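Local coordinates for deacylase (Burkholderia multivorans, PDB 5THW), which probably hydrolyses N-carbamoyl amino acids, as a dizinc amidase of the peptidase M20 family, and holds N-(aminocarbonyl)-beta-alanine at its metal centre, at residues G102-S107 and G378-Y383; R113-Y118 and G400-E405. One frame throughout, in Å; residues are numbered along the deposited sequence.

Contact 1: residues G102-S107 and G378-Y383; sequences GSHADS and GHDACY. With ZN (zinc ion), chain E; URP (N-(aminocarbonyl)-beta-alanine), chain G.
Asp-380 OD2 lies beside the base of the His-104 side chain and against the backbone of Ser-103, 4.1 Å from Ser-103 C. The histidine, followed outward, illustrates how the chain just leaving strand 99-103 supplies a metal ligand. Its CB is 4.3 Å from Asp-380 OD2, a contact without a hydrogen bond. A chi1 of 55° tucks the ring over its own backbone. The two ring nitrogens have separate tasks. ND1 donates to Asp-106 O at 2.9 Å, the acceptor almost exactly in the ring plane, which limits rotation of the imidazole. NE2 binds the chain E zinc at 2.3 Å, flanked by CD2 and CE1; His-211 and Asp-115 are the other protein ligands of this ion in the two-zinc M20 centre. From 378-383 the metal is reached through water, whose oxygen coordinates zinc and lies 2.7 Å from His-379 ND1. Gly-378 N donates to URP O42 at 2.6 Å, while its O accepts from URP N1. Asp-380 OD1 is hydrogen-bonded to Ser-161 OG, and Ser-103 OG to Glu-209 on strand 206-212. The contact thus joins strand 99-103 to the turn leading into helix 380-384, with His-379 and Ala-381 packed against strand 390-395.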
loop_
_atom_site.group_PDB
_atom_site.type_symbol
_atom_site.label_atom_id
_atom_site.label_comp_id
_atom_site.label_asym_id
_atom_site.label_seq_id
_atom_site.Cartn_x
_atom_site.Cartn_y
_atom_site.Cartn_z
ATOM N N GLY A 102 36.870 -1.593 -2.059
ATOM C CA GLY A 102 35.756 -0.693 -2.254
ATOM C C GLY A 102 34.472 -1.321 -1.773
ATOM O O GLY A 102 34.405 -2.502 -1.439
ATOM N N SER A 103 33.439 -0.489 -1.734
ATOM C CA SER A 103 32.119 -0.927 -1.316
ATOM C C SER A 103 31.105 -0.032 -2.013
ATOM O O SER A 103 31.304 0.344 -3.175
ATOM C CB SER A 103 31.997 -0.870 0.206
ATOM O OG SER A 103 31.071 -1.821 0.691
ATOM N N HIS A 104 30.032 0.339 -1.323
ATOM C CA HIS A 104 29.005 1.177 -1.918
ATOM C C HIS A 104 28.773 2.396 -1.045
ATOM O O HIS A 104 28.953 2.350 0.172
ATOM C CB HIS A 104 27.693 0.419 -2.094
ATOM C CG HIS A 104 27.184 -0.199 -0.831
ATOM N ND1 HIS A 104 26.215 0.394 -0.052
ATOM C CD2 HIS A 104 27.519 -1.352 -0.205
ATOM C CE1 HIS A 104 25.966 -0.371 0.994
ATOM N NE2 HIS A 104 26.742 -1.438 0.924
ATOM N N ALA A 105 28.368 3.492 -1.678
ATOM C CA ALA A 105 28.044 4.708 -0.951
ATOM C C ALA A 105 26.546 4.945 -0.822
ATOM O O ALA A 105 26.147 5.875 -0.111
ATOM C CB ALA A 105 28.701 5.921 -1.623
ATOM N N ASP A 106 25.714 4.136 -1.478
ATOM C CA ASP A 106 24.268 4.266 -1.375
ATOM C C ASP A 106 23.752 3.501 -0.159
ATOM O O ASP A 106 24.395 2.577 0.339
ATOM C CB ASP A 106 23.587 3.769 -2.655
ATOM C CG ASP A 106 23.709 2.255 -2.843
ATOM O OD1 ASP A 106 24.850 1.729 -2.963
ATOM O OD2 ASP A 106 22.644 1.595 -2.872
ATOM N N SER A 107 22.558 3.878 0.303
ATOM C CA SER A 107 22.026 3.343 1.552
ATOM C C SER A 107 20.563 2.949 1.410
ATOM O O SER A 107 19.900 3.231 0.405
ATOM C CB SER A 107 22.159 4.351 2.698
ATOM O OG SER A 107 21.138 5.331 2.622
ATOM N N GLY A 378 24.823 -9.971 1.102
ATOM C CA GLY A 378 25.541 -9.976 -0.148
ATOM C C GLY A 378 26.368 -8.708 -0.252
ATOM O O GLY A 378 25.970 -7.646 0.224
ATOM N N HIS A 379 27.532 -8.836 -0.871
ATOM C CA HIS A 379 28.395 -7.688 -1.056
ATOM C C HIS A 379 28.937 -7.758 -2.471
ATOM O O HIS A 379 28.906 -8.811 -3.116
ATOM C CB HIS A 379 29.525 -7.663 -0.014
ATOM C CG HIS A 379 29.036 -7.790 1.398
ATOM N ND1 HIS A 379 28.414 -6.759 2.070
ATOM C CD2 HIS A 379 29.086 -8.828 2.267
ATOM C CE1 HIS A 379 28.091 -7.160 3.287
ATOM N NE2 HIS A 379 28.493 -8.411 3.433
ATOM N N ASP A 380 29.410 -6.611 -2.958
ATOM C CA ASP A 380 30.040 -6.568 -4.272
ATOM C C ASP A 380 31.210 -7.544 -4.368
ATOM O O ASP A 380 31.527 -8.030 -5.459
ATOM C CB ASP A 380 30.466 -5.136 -4.568
ATOM C CG ASP A 380 29.280 -4.168 -4.560
ATOM O OD1 ASP A 380 28.352 -4.333 -5.388
ATOM O OD2 ASP A 380 29.262 -3.254 -3.703
ATOM N N ALA A 381 31.859 -7.843 -3.237
ATOM C CA ALA A 381 32.917 -8.848 -3.216
ATOM C C ALA A 381 32.400 -10.225 -3.618
ATOM O O ALA A 381 33.177 -11.061 -4.097
ATOM C CB ALA A 381 33.555 -8.908 -1.831
ATOM N N CYS A 382 31.103 -10.492 -3.418
ATOM C CA CYS A 382 30.555 -11.795 -3.791
ATOM C C CYS A 382 30.593 -12.005 -5.302
ATOM O O CYS A 382 30.825 -13.125 -5.770
ATOM C CB CYS A 382 29.129 -11.950 -3.262
ATOM S SG CYS A 382 28.971 -11.918 -1.454
ATOM N N TYR A 383 30.333 -10.950 -6.080
ATOM C CA TYR A 383 30.461 -11.045 -7.532
ATOM C C TYR A 383 31.909 -10.903 -7.991
ATOM O O TYR A 383 32.342 -11.611 -8.910
ATOM C CB TYR A 383 29.557 -10.008 -8.205
ATOM C CG TYR A 383 28.121 -10.473 -8.320
ATOM C CD1 TYR A 383 27.824 -11.831 -8.415
ATOM C CD2 TYR A 383 27.061 -9.571 -8.315
ATOM C CE1 TYR A 383 26.520 -12.276 -8.525
ATOM C CE2 TYR A 383 25.742 -10.008 -8.427
ATOM C CZ TYR A 383 25.479 -11.364 -8.529
ATOM O OH TYR A 383 24.184 -11.824 -8.640
HETATM ZN ZN ZN E . 26.674 -3.231 2.342
HETATM O O2 URP G . 23.444 -4.821 3.289
HETATM C C2 URP G . 24.034 -4.787 2.226
HETATM N N3 URP G . 24.801 -3.755 1.903
HETATM N N1 URP G . 23.914 -5.769 1.343
HETATM C C6 URP G . 22.895 -5.716 0.309
HETATM C C5 URP G . 22.609 -7.087 -0.287
HETATM C C4 URP G . 21.908 -7.899 0.771
HETATM O O42 URP G . 22.532 -8.836 1.319
HETATM O O41 URP G . 20.729 -7.599 1.064
HETATM O O HOH W 1 27.687 -4.570 0.762
#

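Contact 2: residues R113-Y118 and G400-E405. With ZN (zinc ion), chain F; ZN (zinc ion), chain E; URP (N-(aminocarbonyl)-beta-alanine), chain G.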
loop_
_atom_site.group_PDB
_atom_site.type_symbol
_atom_site.label_atom_id
_atom_site.label_comp_id
_atom_site.label_asym_id
_atom_site.label_seq_id
_atom_site.Cartn_x
_atom_site.Cartn_y
_atom_site.Cartn_z
ATOM N N ARG A 113 25.036 4.667 9.259
ATOM C CA ARG A 113 26.186 5.496 8.912
ATOM C C ARG A 113 27.417 4.688 8.516
ATOM O O ARG A 113 28.435 5.291 8.167
ATOM C CB ARG A 113 26.532 6.424 10.082
ATOM C CG ARG A 113 25.519 7.541 10.309
ATOM C CD ARG A 113 25.641 8.147 11.700
ATOM N NE ARG A 113 25.543 7.106 12.718
ATOM C CZ ARG A 113 26.418 6.927 13.702
ATOM N NH1 ARG A 113 27.456 7.750 13.835
ATOM N NH2 ARG A 113 26.241 5.932 14.564
ATOM N N PHE A 114 27.365 3.354 8.575
ATOM C CA PHE A 114 28.534 2.522 8.323
ATOM C C PHE A 114 28.346 1.480 7.229
ATOM O O PHE A 114 29.339 1.067 6.623
ATOM C CB PHE A 114 28.961 1.825 9.626
ATOM C CG PHE A 114 29.272 2.795 10.733
ATOM C CD1 PHE A 114 30.545 3.338 10.862
ATOM C CD2 PHE A 114 28.277 3.229 11.590
ATOM C CE1 PHE A 114 30.826 4.257 11.854
ATOM C CE2 PHE A 114 28.554 4.150 12.586
ATOM C CZ PHE A 114 29.828 4.664 12.718
ATOM N N ASP A 115 27.114 1.076 6.933
ATOM C CA ASP A 115 26.859 0.110 5.873
ATOM C C ASP A 115 27.377 0.653 4.537
ATOM O O ASP A 115 26.939 1.709 4.073
ATOM C CB ASP A 115 25.352 -0.164 5.818
ATOM C CG ASP A 115 24.963 -1.264 4.836
ATOM O OD1 ASP A 115 25.841 -1.858 4.177
ATOM O OD2 ASP A 115 23.745 -1.518 4.721
ATOM N N GLY A 116 28.317 -0.069 3.926
ATOM C CA GLY A 116 28.871 0.316 2.640
ATOM C C GLY A 116 29.927 1.411 2.660
ATOM O O GLY A 116 31.046 1.218 2.176
ATOM N N ILE A 117 29.582 2.573 3.215
ATOM C CA ILE A 117 30.470 3.728 3.171
ATOM C C ILE A 117 31.778 3.446 3.902
ATOM O O ILE A 117 32.830 3.985 3.537
ATOM C CB ILE A 117 29.735 4.947 3.760
ATOM C CG1 ILE A 117 30.582 6.217 3.652
ATOM C CG2 ILE A 117 29.272 4.657 5.193
ATOM C CD1 ILE A 117 30.884 6.621 2.206
ATOM N N TYR A 118 31.741 2.584 4.923
ATOM C CA TYR A 118 32.952 2.228 5.662
ATOM C C TYR A 118 33.983 1.572 4.751
ATOM O O TYR A 118 35.179 1.876 4.833
ATOM C CB TYR A 118 32.577 1.310 6.832
ATOM C CG TYR A 118 33.722 0.738 7.638
ATOM C CD1 TYR A 118 33.709 -0.596 8.039
ATOM C CD2 TYR A 118 34.809 1.524 8.010
ATOM C CE1 TYR A 118 34.748 -1.132 8.788
ATOM C CE2 TYR A 118 35.853 0.995 8.756
ATOM C CZ TYR A 118 35.816 -0.332 9.143
ATOM O OH TYR A 118 36.846 -0.864 9.883
ATOM N N GLY A 400 24.477 -5.843 16.744
ATOM C CA GLY A 400 24.365 -6.566 15.498
ATOM C C GLY A 400 23.358 -6.019 14.517
ATOM O O GLY A 400 23.026 -6.707 13.549
ATOM N N ILE A 401 22.862 -4.811 14.730
ATOM C CA ILE A 401 21.785 -4.274 13.910
ATOM C C ILE A 401 22.348 -3.470 12.739
ATOM O O ILE A 401 23.282 -2.670 12.892
ATOM C CB ILE A 401 20.799 -3.450 14.764
ATOM C CG1 ILE A 401 19.585 -3.065 13.920
ATOM C CG2 ILE A 401 21.470 -2.234 15.381
ATOM C CD1 ILE A 401 18.305 -2.972 14.708
ATOM N N SER A 402 21.777 -3.700 11.557
ATOM C CA SER A 402 22.042 -2.924 10.351
ATOM C C SER A 402 20.721 -2.752 9.614
ATOM O O SER A 402 19.719 -3.406 9.931
ATOM C CB SER A 402 23.085 -3.596 9.446
ATOM O OG SER A 402 23.434 -2.767 8.342
ATOM N N HIS A 403 20.723 -1.861 8.620
ATOM C CA HIS A 403 19.488 -1.413 7.960
ATOM C C HIS A 403 18.511 -0.822 8.971
ATOM O O HIS A 403 17.291 -0.914 8.819
ATOM C CB HIS A 403 18.832 -2.528 7.140
ATOM C CG HIS A 403 19.573 -2.849 5.880
ATOM N ND1 HIS A 403 19.177 -3.841 5.008
ATOM C CD2 HIS A 403 20.693 -2.303 5.347
ATOM C CE1 HIS A 403 20.016 -3.886 3.988
ATOM N NE2 HIS A 403 20.949 -2.968 4.174
ATOM N N ASN A 404 19.078 -0.212 10.008
ATOM C CA ASN A 404 18.379 0.581 11.001
ATOM C C ASN A 404 19.258 1.796 11.252
ATOM O O ASN A 404 20.491 1.709 11.188
ATOM C CB ASN A 404 18.144 -0.179 12.316
ATOM C CG ASN A 404 17.122 0.515 13.227
ATOM O OD1 ASN A 404 17.380 1.595 13.769
ATOM N ND2 ASN A 404 15.954 -0.118 13.405
ATOM N N GLU A 405 18.617 2.938 11.508
ATOM C CA GLU A 405 19.351 4.187 11.675
ATOM C C GLU A 405 20.235 4.200 12.926
ATOM O O GLU A 405 21.138 5.040 13.011
ATOM C CB GLU A 405 18.369 5.357 11.658
ATOM C CG GLU A 405 17.776 5.579 10.262
ATOM C CD GLU A 405 16.405 6.243 10.274
ATOM O OE1 GLU A 405 16.313 7.420 10.690
ATOM O OE2 GLU A 405 15.417 5.586 9.863
HETATM ZN ZN ZN F . 22.853 -2.621 3.273
HETATM ZN ZN ZN E . 26.674 -3.231 2.342
HETATM O O2 URP G . 23.444 -4.821 3.289
HETATM C C2 URP G . 24.034 -4.787 2.226
HETATM N N3 URP G . 24.801 -3.755 1.903
HETATM N N1 URP G . 23.914 -5.769 1.343
HETATM C C6 URP G . 22.895 -5.716 0.309
HETATM C C5 URP G . 22.609 -7.087 -0.287
HETATM C C4 URP G . 21.908 -7.899 0.771
HETATM O O42 URP G . 22.532 -8.836 1.319
HETATM O O41 URP G . 20.729 -7.599 1.064
HETATM O O HOH W 2 23.791 4.701 11.927
HETATM O O HOH W 3 22.421 0.207 7.106
HETATM O O HOH W 1 27.687 -4.570 0.762
#
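The carboxylate of Asp-115 and the imidazole of His-403 are inclined by 31°, and Asp-115 OD2 meets the imidazole rim, little out of its plane, 3.2 Å from NE2. That proximity is no hydrogen bond, for both atoms bind the zinc of chain F, OD2 at 2.0 Å and NE2 at 2.1 Å. Water 3 is also at the edge of the imidazole, accepting from His-403 N, and URP O2 approaches obliquely while coordinating the same metal. The His-403 ring further stacks with His-247 of the second subunit, and its ND1 is hydrogen-bonded to Asn-296 O of that subunit. Phe-114 CE2 sits 3.5 Å above one face of the Arg-113 guanidinium, toward its rim. On the aspartate, chi1 of -174° extends the carboxylate so that its two oxygens reach different zinc ions; OD1 binds that of chain E at 2.4 Å. Such a bridging carboxylate is the hallmark of the dinuclear M20 centre, in which Glu-150 completes the protein ligands of the chain F zinc. Ser-402 OG stands 3.8 Å from Asp-115 OD2, and is hydrogen-bonded to Glu-407, whose carboxylate also takes the backbone N-H groups of Phe-114 and Asp-115. Farther along, water 2 accepts from Arg-113 N and NE and donates to Glu-405 O, 2.9 Å away.

How the contacts relate
Both contacts are buried, contact 1 near the centre of the chain and the centre of contact 2 about 11 Å from the centre of the chain, and they share the chain E zinc, the bound ligand and one water. Strand 99-103 and helix 117-132 follow each other in sequence, so 102-107 and 113-118 approach the metals from consecutive elements; His-104 NE2 and Asp-115 OD1 bind the same zinc. Their chemistry diverges with position. Contact 1 joins a strand to the turn before a helix, one metal ligand facing a water-mediated partner and a backbone grip on the ligand. Contact 2 pairs two loop residues that bind zinc directly, and its 400-405 segment alone meets the second subunit.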